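Local coordinates for protein phosphorylated carbohydrates phosphatase TM_1254 (Thermotoga maritima msb8, PDB 3KBB) that removes phosphate from phosphorylated sugars such as erythrose 4-phosphate, fructose 6-phosphate and mannose 6-phosphate, using a divalent metal ion, with highest activity when this is cobalt, at residues A[21-26]-A[37-42]; A[28-33]-A[68-73]; A[78-83]-A[118-123]; A[148-151]-A[156-159]. All blocks are in the same frame, centred on the assembly; numbering follows the deposited sequence.

Contact 1 (A[21-26]-A[37-42]); sequences EAYRRV and DLHRRI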
loop_
_atom_site.group_PDB
_atom_site.type_symbol
_atom_site.label_atom_id
_atom_site.label_comp_id
_atom_site.label_asym_id
_atom_site.label_seq_id
_atom_site.Cartn_x
_atom_site.Cartn_y
_atom_site.Cartn_z
ATOM N N GLU A 21 -10.774 -10.460 8.613
ATOM C CA GLU A 21 -12.134 -10.073 8.962
ATOM C C GLU A 21 -13.081 -9.943 7.754
ATOM O O GLU A 21 -14.241 -10.397 7.801
ATOM C CB GLU A 21 -12.146 -8.811 9.846
ATOM C CG GLU A 21 -13.526 -8.374 10.270
ATOM C CD GLU A 21 -14.310 -9.469 10.997
ATOM O OE1 GLU A 21 -13.679 -10.400 11.569
ATOM O OE2 GLU A 21 -15.558 -9.364 11.025
ATOM N N ALA A 22 -12.585 -9.357 6.659
ATOM C CA ALA A 22 -13.388 -9.231 5.434
ATOM C C ALA A 22 -13.799 -10.619 4.902
ATOM O O ALA A 22 -14.986 -10.851 4.603
ATOM C CB ALA A 22 -12.596 -8.474 4.353
ATOM N N TYR A 23 -12.835 -11.525 4.818
ATOM C CA TYR A 23 -13.109 -12.869 4.280
ATOM C C TYR A 23 -13.923 -13.713 5.274
ATOM O O TYR A 23 -14.771 -14.518 4.872
ATOM C CB TYR A 23 -11.835 -13.592 3.885
ATOM C CG TYR A 23 -11.102 -13.018 2.682
ATOM C CD1 TYR A 23 -11.628 -11.949 1.945
ATOM C CD2 TYR A 23 -9.917 -13.594 2.254
ATOM C CE1 TYR A 23 -10.934 -11.423 0.823
ATOM C CE2 TYR A 23 -9.243 -13.103 1.146
ATOM C CZ TYR A 23 -9.754 -12.027 0.439
ATOM O OH TYR A 23 -9.028 -11.579 -0.637
ATOM N N ARG A 24 -13.683 -13.491 6.562
ATOM C CA ARG A 24 -14.484 -14.135 7.626
ATOM C C ARG A 24 -15.956 -13.728 7.523
ATOM O O ARG A 24 -16.852 -14.589 7.627
ATOM C CB ARG A 24 -13.891 -13.823 9.011
ATOM C CG ARG A 24 -14.435 -14.730 10.157
ATOM C CD ARG A 24 -14.288 -14.077 11.541
ATOM N NE ARG A 24 -15.083 -12.864 11.628
ATOM C CZ ARG A 24 -16.392 -12.829 11.853
ATOM N NH1 ARG A 24 -17.070 -13.969 12.090
ATOM N NH2 ARG A 24 -17.014 -11.660 11.893
ATOM N N ARG A 25 -16.224 -12.441 7.314
ATOM C CA ARG A 25 -17.585 -11.960 7.089
ATOM C C ARG A 25 -18.257 -12.526 5.836
ATOM O O ARG A 25 -19.467 -12.815 5.846
ATOM C CB ARG A 25 -17.613 -10.438 7.013
ATOM C CG ARG A 25 -17.423 -9.778 8.362
ATOM C CD ARG A 25 -17.584 -8.252 8.250
ATOM N NE ARG A 25 -17.125 -7.537 9.445
ATOM C CZ ARG A 25 -17.470 -6.284 9.725
ATOM N NH1 ARG A 25 -18.272 -5.607 8.894
ATOM N NH2 ARG A 25 -17.008 -5.696 10.825
ATOM N N VAL A 26 -17.488 -12.653 4.757
ATOM C CA VAL A 26 -18.007 -13.276 3.545
ATOM C C VAL A 26 -18.472 -14.692 3.870
ATOM O O VAL A 26 -19.636 -15.035 3.600
ATOM C CB VAL A 26 -16.958 -13.340 2.436
ATOM C CG1 VAL A 26 -17.499 -14.141 1.229
ATOM C CG2 VAL A 26 -16.574 -11.947 2.038
ATOM N N ASP A 37 -5.679 -20.235 9.961
ATOM C CA ASP A 37 -4.826 -21.202 9.280
ATOM C C ASP A 37 -5.107 -21.281 7.782
ATOM O O ASP A 37 -4.170 -21.243 6.985
ATOM C CB ASP A 37 -4.929 -22.583 9.925
ATOM C CG ASP A 37 -4.085 -22.702 11.199
ATOM O OD1 ASP A 37 -3.479 -21.699 11.648
ATOM O OD2 ASP A 37 -4.031 -23.812 11.756
ATOM N N LEU A 38 -6.387 -21.349 7.385
ATOM C CA LEU A 38 -6.702 -21.326 5.950
ATOM C C LEU A 38 -6.363 -19.964 5.370
ATOM O O LEU A 38 -5.819 -19.856 4.274
ATOM C CB LEU A 38 -8.190 -21.639 5.666
ATOM C CG LEU A 38 -8.686 -21.512 4.209
ATOM C CD1 LEU A 38 -7.877 -22.368 3.240
ATOM C CD2 LEU A 38 -10.148 -21.905 4.105
ATOM N N HIS A 39 -6.694 -18.926 6.124
ATOM C CA HIS A 39 -6.597 -17.586 5.617
ATOM C C HIS A 39 -5.147 -17.217 5.308
ATOM O O HIS A 39 -4.887 -16.631 4.261
ATOM C CB HIS A 39 -7.133 -16.585 6.619
ATOM C CG HIS A 39 -7.023 -15.184 6.133
ATOM N ND1 HIS A 39 -7.811 -14.684 5.116
ATOM C CD2 HIS A 39 -6.199 -14.176 6.510
ATOM C CE1 HIS A 39 -7.473 -13.424 4.881
ATOM N NE2 HIS A 39 -6.501 -13.092 5.717
ATOM N N ARG A 40 -4.241 -17.591 6.215
ATOM C CA ARG A 40 -2.780 -17.391 6.070
ATOM C C ARG A 40 -2.284 -17.995 4.752
ATOM O O ARG A 40 -1.389 -17.448 4.082
ATOM C CB ARG A 40 -2.086 -18.071 7.239
ATOM C CG ARG A 40 -0.551 -18.019 7.265
ATOM C CD ARG A 40 -0.048 -18.257 8.707
ATOM N NE ARG A 40 -0.652 -17.318 9.676
ATOM C CZ ARG A 40 -1.555 -17.644 10.605
ATOM N NH1 ARG A 40 -1.979 -18.900 10.728
ATOM N NH2 ARG A 40 -2.044 -16.707 11.416
ATOM N N ARG A 41 -2.867 -19.134 4.382
ATOM C CA ARG A 41 -2.473 -19.781 3.134
ATOM C C ARG A 41 -3.110 -19.117 1.929
ATOM O O ARG A 41 -2.446 -18.908 0.903
ATOM C CB ARG A 41 -2.749 -21.277 3.201
ATOM C CG ARG A 41 -2.008 -21.961 4.341
ATOM C CD ARG A 41 -0.521 -21.589 4.319
ATOM N NE ARG A 41 0.222 -22.383 5.285
ATOM C CZ ARG A 41 1.543 -22.464 5.326
ATOM N NH1 ARG A 41 2.288 -21.793 4.442
ATOM N NH2 ARG A 41 2.115 -23.222 6.247
ATOM N N ILE A 42 -4.387 -18.770 2.048
ATOM C CA ILE A 42 -5.122 -18.058 0.994
ATOM C C ILE A 42 -4.430 -16.736 0.612
ATOM O O ILE A 42 -4.496 -16.291 -0.560
ATOM C CB ILE A 42 -6.595 -17.769 1.414
ATOM C CG1 ILE A 42 -7.445 -19.056 1.474
ATOM C CG2 ILE A 42 -7.248 -16.773 0.463
ATOM C CD1 ILE A 42 -7.511 -19.834 0.171
#
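Y23 and H39 meet across two helices of the all-helical cap that HAD phosphatases of the beta-phosphoglucomutase type insert into their core domain, and the pair illustrates how one aromatic side chain can join several cap helices. On helix 19-29, CG of Y23 is anti to the carbonyl carbon (chi1 -69°), which carries the ring from CB toward helix 36-42. CB lies 4.5 Å from H39 CE1, and contact tightens along one side of the ring, where CD2 of Y23 comes 3.6 Å from H39 CE1. There Y23 CD2 sits at the edge of the imidazole, close to its plane. The planes are 76° apart and the approach to the tyrosine is oblique. One atom farther on, CE2 of Y23 reaches the CG2 methyl of I42 at 4.2 Å. Across the ring, CE1 packs on V71 of helix 64-82, and at the tip the hydroxyl is hydrogen-bonded to E47 of helix 47-57, so the buried oxygen has a partner.

H39 has further partners: ND1 is hydrogen-bonded to the hydroxyl of Y34 in the loop before its helix, and F20, on the same helix as Y23, meets its ring edge-to-face.

Away from this interface, E21 gathers two arginines of its own helix. R24 holds the carboxylate side-on, giving NE to OE1 at 2.8 Å and NH2 to OE2 at 2.9 Å. R25 NE joins from the other side of the second oxygen, bonding 2.9 Å to E21 OE2 through the anti lone pair, in the plane of its own guanidinium.

Contact 2 (A[28-33]-A[68-73]); sequences ESYGKP and KKRVHE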
loop_
_atom_site.group_PDB
_atom_site.type_symbol
_atom_site.label_atom_id
_atom_site.label_comp_id
_atom_site.label_asym_id
_atom_site.label_seq_id
_atom_site.Cartn_x
_atom_site.Cartn_y
_atom_site.Cartn_z
ATOM N N GLU A 28 -19.141 -16.027 6.718
ATOM C CA GLU A 28 -20.255 -15.951 7.663
ATOM C C GLU A 28 -21.579 -15.618 6.958
ATOM O O GLU A 28 -22.643 -16.136 7.328
ATOM C CB GLU A 28 -19.922 -14.918 8.756
ATOM C CG GLU A 28 -21.041 -14.612 9.692
ATOM C CD GLU A 28 -20.639 -13.649 10.780
ATOM O OE1 GLU A 28 -19.857 -14.051 11.677
ATOM O OE2 GLU A 28 -21.098 -12.519 10.736
ATOM N N SER A 29 -21.521 -14.777 5.929
ATOM C CA SER A 29 -22.734 -14.410 5.193
ATOM C C SER A 29 -23.340 -15.623 4.456
ATOM O O SER A 29 -24.533 -15.609 4.140
ATOM C CB SER A 29 -22.490 -13.221 4.214
ATOM O OG SER A 29 -21.804 -13.630 3.048
ATOM N N TYR A 30 -22.513 -16.622 4.162
ATOM C CA TYR A 30 -22.957 -17.887 3.558
ATOM C C TYR A 30 -23.180 -19.032 4.570
ATOM O O TYR A 30 -23.296 -20.242 4.179
ATOM C CB TYR A 30 -21.928 -18.363 2.556
ATOM C CG TYR A 30 -21.865 -17.577 1.270
ATOM C CD1 TYR A 30 -22.851 -17.733 0.282
ATOM C CD2 TYR A 30 -20.796 -16.728 1.016
ATOM C CE1 TYR A 30 -22.776 -17.020 -0.932
ATOM C CE2 TYR A 30 -20.699 -16.039 -0.206
ATOM C CZ TYR A 30 -21.697 -16.182 -1.162
ATOM O OH TYR A 30 -21.581 -15.472 -2.350
ATOM N N GLY A 31 -23.209 -18.681 5.855
ATOM C CA GLY A 31 -23.337 -19.666 6.924
ATOM C C GLY A 31 -22.136 -20.593 7.118
ATOM O O GLY A 31 -22.308 -21.688 7.645
ATOM N N LYS A 32 -20.921 -20.140 6.727
ATOM C CA LYS A 32 -19.697 -20.915 6.776
ATOM C C LYS A 32 -18.647 -20.340 7.751
ATOM O O LYS A 32 -18.513 -19.116 7.868
ATOM C CB LYS A 32 -19.007 -21.042 5.386
ATOM C CG LYS A 32 -19.901 -21.501 4.222
ATOM C CD LYS A 32 -20.520 -22.898 4.520
ATOM C CE LYS A 32 -21.261 -23.457 3.286
ATOM N NZ LYS A 32 -21.846 -24.788 3.613
ATOM N N PRO A 33 -17.912 -21.243 8.426
ATOM C CA PRO A 33 -16.833 -20.854 9.304
ATOM C C PRO A 33 -15.578 -20.533 8.475
ATOM O O PRO A 33 -15.503 -20.843 7.265
ATOM C CB PRO A 33 -16.620 -22.129 10.155
ATOM C CG PRO A 33 -16.927 -23.268 9.174
ATOM C CD PRO A 33 -18.063 -22.719 8.351
ATOM N N LYS A 68 -17.724 -12.723 -5.725
ATOM C CA LYS A 68 -16.819 -11.569 -5.855
ATOM C C LYS A 68 -17.482 -10.285 -5.407
ATOM O O LYS A 68 -16.843 -9.431 -4.802
ATOM C CB LYS A 68 -16.312 -11.427 -7.291
ATOM C CG LYS A 68 -15.213 -12.409 -7.638
ATOM C CD LYS A 68 -14.591 -12.113 -9.009
ATOM C CE LYS A 68 -15.398 -12.743 -10.135
ATOM N NZ LYS A 68 -14.729 -12.636 -11.476
ATOM N N LYS A 69 -18.778 -10.165 -5.690
ATOM C CA LYS A 69 -19.548 -9.002 -5.274
ATOM C C LYS A 69 -19.648 -8.934 -3.749
ATOM O O LYS A 69 -19.572 -7.857 -3.163
ATOM C CB LYS A 69 -20.946 -9.026 -5.914
ATOM C CG LYS A 69 -21.779 -7.774 -5.587
ATOM C CD LYS A 69 -23.094 -7.709 -6.341
ATOM C CE LYS A 69 -23.880 -6.471 -5.912
ATOM N NZ LYS A 69 -24.935 -6.116 -6.904
ATOM N N ARG A 70 -19.833 -10.095 -3.119
ATOM C CA ARG A 70 -19.956 -10.168 -1.662
ATOM C C ARG A 70 -18.631 -9.816 -1.012
ATOM O O ARG A 70 -18.589 -9.092 -0.017
ATOM C CB ARG A 70 -20.385 -11.571 -1.234
ATOM C CG ARG A 70 -21.810 -11.933 -1.622
ATOM C CD ARG A 70 -22.834 -11.487 -0.591
ATOM N NE ARG A 70 -23.085 -12.509 0.414
ATOM C CZ ARG A 70 -23.886 -13.562 0.257
ATOM N NH1 ARG A 70 -24.522 -13.774 -0.888
ATOM N NH2 ARG A 70 -24.033 -14.422 1.250
ATOM N N VAL A 71 -17.549 -10.340 -1.574
ATOM C CA VAL A 71 -16.214 -9.978 -1.118
ATOM C C VAL A 71 -16.029 -8.453 -1.200
ATOM O O VAL A 71 -15.552 -7.811 -0.248
ATOM C CB VAL A 71 -15.143 -10.712 -1.920
ATOM C CG1 VAL A 71 -13.774 -10.212 -1.556
ATOM C CG2 VAL A 71 -15.237 -12.234 -1.675
ATOM N N HIS A 72 -16.447 -7.884 -2.329
ATOM C CA HIS A 72 -16.343 -6.445 -2.544
ATOM C C HIS A 72 -17.075 -5.677 -1.432
ATOM O O HIS A 72 -16.505 -4.784 -0.805
ATOM C CB HIS A 72 -16.860 -6.102 -3.946
ATOM C CG HIS A 72 -16.760 -4.650 -4.299
ATOM N ND1 HIS A 72 -15.553 -3.992 -4.417
ATOM C CD2 HIS A 72 -17.718 -3.727 -4.565
ATOM C CE1 HIS A 72 -15.770 -2.727 -4.739
ATOM N NE2 HIS A 72 -17.076 -2.541 -4.840
ATOM N N GLU A 73 -18.321 -6.067 -1.178
ATOM C CA GLU A 73 -19.176 -5.469 -0.144
ATOM C C GLU A 73 -18.584 -5.565 1.273
ATOM O O GLU A 73 -18.570 -4.571 2.017
ATOM C CB GLU A 73 -20.571 -6.116 -0.189
ATOM C CG GLU A 73 -21.454 -5.850 1.044
ATOM C CD GLU A 73 -22.792 -6.579 1.006
ATOM O OE1 GLU A 73 -22.809 -7.826 0.850
ATOM O OE2 GLU A 73 -23.834 -5.898 1.148
#
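R70 lays its guanidinium over the ring of Y30 while its edge grips S29, combining a flat stack with directed bonds. CZ of R70 stands 3.9 Å from the centroid of the Y30 ring, the two planes are only 21° apart, and NH2 lies above the middle of the ring: a cation-pi stack. In the plane of the guanidinium, S29 OG accepts from two nitrogens at once, from R70 NH2 at 3.0 Å and from R70 NE at 3.1 Å. Sharing one oxygen bends both bonds, to 147° and 142°. The arginine reaches this place by folding its chain at chi2 and chi3, which turns the head flat against the ring.

The next shell sets both partners. S29 OG is also hydrogen-bonded to V26 O in the preceding turn, and the hydroxyl of Y30 is bonded to D62. G31, with positive phi, is the C' residue of a Schellman motif that ends helix 19-29, so the backbone turns away directly after Y30.

A leucine in place of R70 would probably leave S29 OG without two donors and the tyrosine face without its cation, weakening this tie between the cap helices 19-29 and 64-82. Because the charge also lies close to the carboxyl end of helix 19-29, it is likely to be stabilised by the helix dipole as well as by the aromatic face.

Contact 3 (A[78-83]-A[118-123]); sequences VFSELL and LRRLDL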
loop_
_atom_site.group_PDB
_atom_site.type_symbol
_atom_site.label_atom_id
_atom_site.label_comp_id
_atom_site.label_asym_id
_atom_site.label_seq_id
_atom_site.Cartn_x
_atom_site.Cartn_y
_atom_site.Cartn_z
ATOM N N VAL A 78 -15.642 -3.495 6.216
ATOM C CA VAL A 78 -14.536 -3.697 7.130
ATOM C C VAL A 78 -13.575 -2.503 7.056
ATOM O O VAL A 78 -13.179 -1.971 8.102
ATOM C CB VAL A 78 -13.803 -5.051 6.886
ATOM C CG1 VAL A 78 -12.576 -5.198 7.781
ATOM C CG2 VAL A 78 -14.762 -6.234 7.131
ATOM N N PHE A 79 -13.217 -2.081 5.835
ATOM C CA PHE A 79 -12.213 -1.004 5.671
ATOM C C PHE A 79 -12.805 0.278 6.217
ATOM O O PHE A 79 -12.174 1.002 7.008
ATOM C CB PHE A 79 -11.801 -0.819 4.206
ATOM C CG PHE A 79 -10.919 -1.922 3.659
ATOM C CD1 PHE A 79 -10.599 -3.054 4.414
ATOM C CD2 PHE A 79 -10.419 -1.828 2.374
ATOM C CE1 PHE A 79 -9.802 -4.070 3.895
ATOM C CE2 PHE A 79 -9.635 -2.854 1.839
ATOM C CZ PHE A 79 -9.312 -3.963 2.601
ATOM N N SER A 80 -14.046 0.538 5.827
ATOM C CA SER A 80 -14.752 1.695 6.332
ATOM C C SER A 80 -14.774 1.709 7.858
ATOM O O SER A 80 -14.494 2.736 8.475
ATOM C CB SER A 80 -16.167 1.757 5.748
ATOM O OG SER A 80 -16.984 2.605 6.540
ATOM N N GLU A 81 -15.065 0.565 8.472
ATOM C CA GLU A 81 -15.143 0.492 9.933
ATOM C C GLU A 81 -13.762 0.575 10.605
ATOM O O GLU A 81 -13.579 1.312 11.585
ATOM C CB GLU A 81 -15.874 -0.779 10.391
ATOM C CG GLU A 81 -16.345 -0.732 11.870
ATOM C CD GLU A 81 -16.618 -2.107 12.482
ATOM O OE1 GLU A 81 -17.202 -2.990 11.794
ATOM O OE2 GLU A 81 -16.240 -2.301 13.662
ATOM N N LEU A 82 -12.786 -0.150 10.074
ATOM C CA LEU A 82 -11.569 -0.419 10.854
ATOM C C LEU A 82 -10.263 0.133 10.287
ATOM O O LEU A 82 -9.235 0.076 10.968
ATOM C CB LEU A 82 -11.427 -1.923 11.119
ATOM C CG LEU A 82 -12.455 -2.567 12.076
ATOM C CD1 LEU A 82 -12.371 -4.078 11.964
ATOM C CD2 LEU A 82 -12.274 -2.117 13.519
ATOM N N LEU A 83 -10.281 0.617 9.046
ATOM C CA LEU A 83 -9.036 1.107 8.446
ATOM C C LEU A 83 -8.731 2.477 9.020
ATOM O O LEU A 83 -9.563 3.358 8.971
ATOM C CB LEU A 83 -9.107 1.147 6.922
ATOM C CG LEU A 83 -7.799 1.439 6.155
ATOM C CD1 LEU A 83 -6.702 0.401 6.482
ATOM C CD2 LEU A 83 -8.054 1.470 4.679
ATOM N N LEU A 118 -8.169 7.037 0.740
ATOM C CA LEU A 118 -7.475 8.232 1.186
ATOM C C LEU A 118 -8.469 9.286 1.650
ATOM O O LEU A 118 -8.208 10.023 2.601
ATOM C CB LEU A 118 -6.639 8.812 0.048
ATOM C CG LEU A 118 -5.393 8.026 -0.355
ATOM C CD1 LEU A 118 -4.865 8.634 -1.637
ATOM C CD2 LEU A 118 -4.356 8.090 0.778
ATOM N N ARG A 119 -9.587 9.407 0.933
ATOM C CA ARG A 119 -10.608 10.404 1.305
ATOM C C ARG A 119 -11.224 10.102 2.668
ATOM O O ARG A 119 -11.380 11.013 3.495
ATOM C CB ARG A 119 -11.687 10.538 0.228
ATOM C CG ARG A 119 -12.532 11.837 0.370
ATOM C CD ARG A 119 -13.475 12.034 -0.842
ATOM N NE ARG A 119 -14.041 13.391 -0.932
ATOM C CZ ARG A 119 -13.404 14.448 -1.450
ATOM N NH1 ARG A 119 -12.166 14.321 -1.916
ATOM N NH2 ARG A 119 -13.995 15.635 -1.490
ATOM N N ARG A 120 -11.554 8.838 2.912
ATOM C CA ARG A 120 -12.119 8.405 4.188
ATOM C C ARG A 120 -11.159 8.748 5.316
ATOM O O ARG A 120 -11.597 9.086 6.414
ATOM C CB ARG A 120 -12.348 6.895 4.164
ATOM C CG ARG A 120 -13.454 6.360 5.064
ATOM C CD ARG A 120 -13.711 4.855 4.776
ATOM N NE ARG A 120 -14.530 4.535 3.591
ATOM C CZ ARG A 120 -14.177 3.663 2.638
ATOM N NH1 ARG A 120 -13.006 3.028 2.696
ATOM N NH2 ARG A 120 -14.991 3.419 1.612
ATOM N N LEU A 121 -9.850 8.680 5.046
ATOM C CA LEU A 121 -8.849 8.915 6.092
ATOM C C LEU A 121 -8.373 10.359 6.112
ATOM O O LEU A 121 -7.538 10.713 6.925
ATOM C CB LEU A 121 -7.660 7.948 5.951
ATOM C CG LEU A 121 -7.972 6.457 6.132
ATOM C CD1 LEU A 121 -6.697 5.659 5.929
ATOM C CD2 LEU A 121 -8.581 6.174 7.496
ATOM N N ASP A 122 -8.925 11.183 5.226
ATOM C CA ASP A 122 -8.517 12.584 5.089
ATOM C C ASP A 122 -6.993 12.762 4.907
ATOM O O ASP A 122 -6.377 13.612 5.545
ATOM C CB ASP A 122 -9.028 13.427 6.281
ATOM C CG ASP A 122 -8.878 14.904 6.048
ATOM O OD1 ASP A 122 -8.995 15.347 4.886
ATOM O OD2 ASP A 122 -8.594 15.645 7.020
ATOM N N LEU A 123 -6.395 11.928 4.051
ATOM C CA LEU A 123 -4.945 12.000 3.749
ATOM C C LEU A 123 -4.729 12.491 2.331
ATOM O O LEU A 123 -3.620 12.827 1.943
ATOM C CB LEU A 123 -4.273 10.627 3.938
ATOM C CG LEU A 123 -4.244 9.968 5.321
ATOM C CD1 LEU A 123 -3.626 8.534 5.249
ATOM C CD2 LEU A 123 -3.486 10.822 6.291
#
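S80 and R120 bring their backbones within 7.5 Å, CA to CA, and L83 follows opposite L121 at 8.2 Å, where the last turn of cap helix 64-82 meets the end of helix 111-120 in the Rossmann-like core of this HAD phosphatase. The interface therefore lies at the junction of the two domains, and it is held by packing, with no hydrogen bond crossing it.

R120 extends first, CG anti to the backbone N (chi1 -153°), then bends at chi3 (-79°) and drapes itself over the helix turn. Its CD rests 3.7 Å from S80 CA, and NE is 3.9 Å from S80 CB, a carbon that lies over one guanidinium face near the rim. NH1 runs on to F79, whose CB is 4.3 Å away.

Beneath this layer two leucines meet as the chain leaves the cap. L83 CG stands 4.4 Å from L121 CD1, and M13 touches both side chains. R90 steadies the second segment by bonding the carbonyls of L121 and D122, where a Schellman motif closes the helix. The other methyl of L121, CD2, approaches the backbone instead, 3.3 Å from L83 O.

Contact 4 (A[148-151]-A[156-159]); sequences LVLE and VPEK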
loop_
_atom_site.group_PDB
_atom_site.type_symbol
_atom_site.label_atom_id
_atom_site.label_comp_id
_atom_site.label_asym_id
_atom_site.label_seq_id
_atom_site.Cartn_x
_atom_site.Cartn_y
_atom_site.Cartn_z
ATOM N N LEU A 148 6.899 7.848 -13.801
ATOM C CA LEU A 148 5.747 8.743 -13.990
ATOM C C LEU A 148 5.606 9.721 -12.803
ATOM O O LEU A 148 5.304 10.912 -13.001
ATOM C CB LEU A 148 4.460 7.925 -14.166
ATOM C CG LEU A 148 3.156 8.688 -14.514
ATOM C CD1 LEU A 148 3.355 9.641 -15.695
ATOM C CD2 LEU A 148 1.998 7.677 -14.737
ATOM N N VAL A 149 5.838 9.232 -11.578
ATOM C CA VAL A 149 5.844 10.133 -10.402
ATOM C C VAL A 149 6.894 11.235 -10.587
ATOM O O VAL A 149 6.579 12.424 -10.333
ATOM C CB VAL A 149 6.109 9.378 -9.057
ATOM C CG1 VAL A 149 6.224 10.397 -7.870
ATOM C CG2 VAL A 149 4.950 8.417 -8.768
ATOM N N LEU A 150 8.115 10.849 -11.001
ATOM C CA LEU A 150 9.213 11.802 -11.244
ATOM C C LEU A 150 8.829 12.806 -12.330
ATOM O O LEU A 150 9.089 13.992 -12.202
ATOM C CB LEU A 150 10.513 11.101 -11.591
ATOM C CG LEU A 150 11.108 10.215 -10.481
ATOM C CD1 LEU A 150 12.273 9.409 -11.020
ATOM C CD2 LEU A 150 11.548 11.202 -9.375
ATOM N N GLU A 151 8.179 12.296 -13.377
ATOM C CA GLU A 151 7.711 13.138 -14.489
ATOM C C GLU A 151 6.725 14.172 -14.045
ATOM O O GLU A 151 6.875 15.355 -14.389
ATOM C CB GLU A 151 7.124 12.286 -15.598
ATOM C CG GLU A 151 6.728 13.136 -16.840
ATOM C CD GLU A 151 6.484 12.281 -18.041
ATOM O OE1 GLU A 151 5.729 11.295 -17.903
ATOM O OE2 GLU A 151 7.064 12.593 -19.109
ATOM N N VAL A 156 14.407 15.431 -10.305
ATOM C CA VAL A 156 15.426 14.413 -10.610
ATOM C C VAL A 156 15.433 13.358 -9.493
ATOM O O VAL A 156 15.153 13.700 -8.363
ATOM C CB VAL A 156 16.823 15.076 -10.732
ATOM C CG1 VAL A 156 16.756 16.196 -11.806
ATOM C CG2 VAL A 156 17.230 15.682 -9.450
ATOM N N PRO A 157 15.717 12.086 -9.823
ATOM C CA PRO A 157 15.630 11.068 -8.772
ATOM C C PRO A 157 16.603 11.228 -7.598
ATOM O O PRO A 157 16.290 10.772 -6.499
ATOM C CB PRO A 157 15.854 9.745 -9.504
ATOM C CG PRO A 157 16.477 10.096 -10.806
ATOM C CD PRO A 157 16.080 11.520 -11.132
ATOM N N GLU A 158 17.736 11.898 -7.802
ATOM C CA GLU A 158 18.688 12.056 -6.708
ATOM C C GLU A 158 18.208 13.095 -5.678
ATOM O O GLU A 158 18.857 13.275 -4.656
ATOM C CB GLU A 158 20.101 12.403 -7.229
ATOM C CG GLU A 158 20.182 13.720 -7.978
ATOM C CD GLU A 158 19.907 13.586 -9.474
ATOM O OE1 GLU A 158 19.296 12.583 -9.922
ATOM O OE2 GLU A 158 20.313 14.506 -10.213
ATOM N N LYS A 159 17.107 13.783 -5.975
ATOM C CA LYS A 159 16.516 14.764 -5.057
ATOM C C LYS A 159 15.173 14.350 -4.446
ATOM O O LYS A 159 14.440 15.207 -3.922
ATOM C CB LYS A 159 16.444 16.138 -5.702
ATOM C CG LYS A 159 17.843 16.679 -6.073
ATOM C CD LYS A 159 17.707 18.098 -6.623
ATOM C CE LYS A 159 19.037 18.638 -7.132
ATOM N NZ LYS A 159 18.801 20.031 -7.630
#
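The flat surfaces here are the V156-P157 peptide and the proline ring that continues it, and L150 spreads its two methyls over the same side of both. CD2 of L150 stands above the peptide, 4.4 Å from V156 C and 4.1 Å from P157 CA. CD1 lies over the ring near its rim, with P157 CB as its nearest atom at 3.9 Å. With CG anti to the carbonyl carbon (chi1 -64°), the isobutyl fork reaches across to the loop and meets the proline at about a right angle. The side chain of V156 points away, leaving its backbone to form part of the surface that the fork covers.

No hydrogen bond crosses this contact, and neighbours widen it: V155 also packs on L150, while I178 touches P157. The loop has its own internal tie, from K159 N to V156 O at 3.1 Å, which closes a short 3-10 turn through P157 and E158. On helix 144-153 the preceding residue, V149, is directed to the sheet, touching A104, A106 and V131.

Beyond the turn, backbone bonds from K159 to E2 and A3 start the pairing of strands 160-164 and 3-7. The leucine thus packs the end of a helix onto the loop that follows it, the helix-to-strand return of a beta-alpha-beta unit in the Rossmann-like core.

How the contacts relate
Contacts 1 and 2 belong to the helical cap, contact 3 joins cap to core, and contact 4 lies within the core domain, its centre about 38 Å from that of contact 1. Contacts 1 and 2 share helix 19-29 and touch through V26 and Y23 on V71; contacts 2 and 3 share helix 64-82. Contact 1 is buried and mainly aromatic, whereas contact 2, at the surface, relies on a charge and paired hydrogen bonds. The partly buried contacts 3 and 4 rely on packing alone between their segments. A salt bridge from R25 to E81, 2.9 Å between NH2 and OE1, links contact 1 to contact 3.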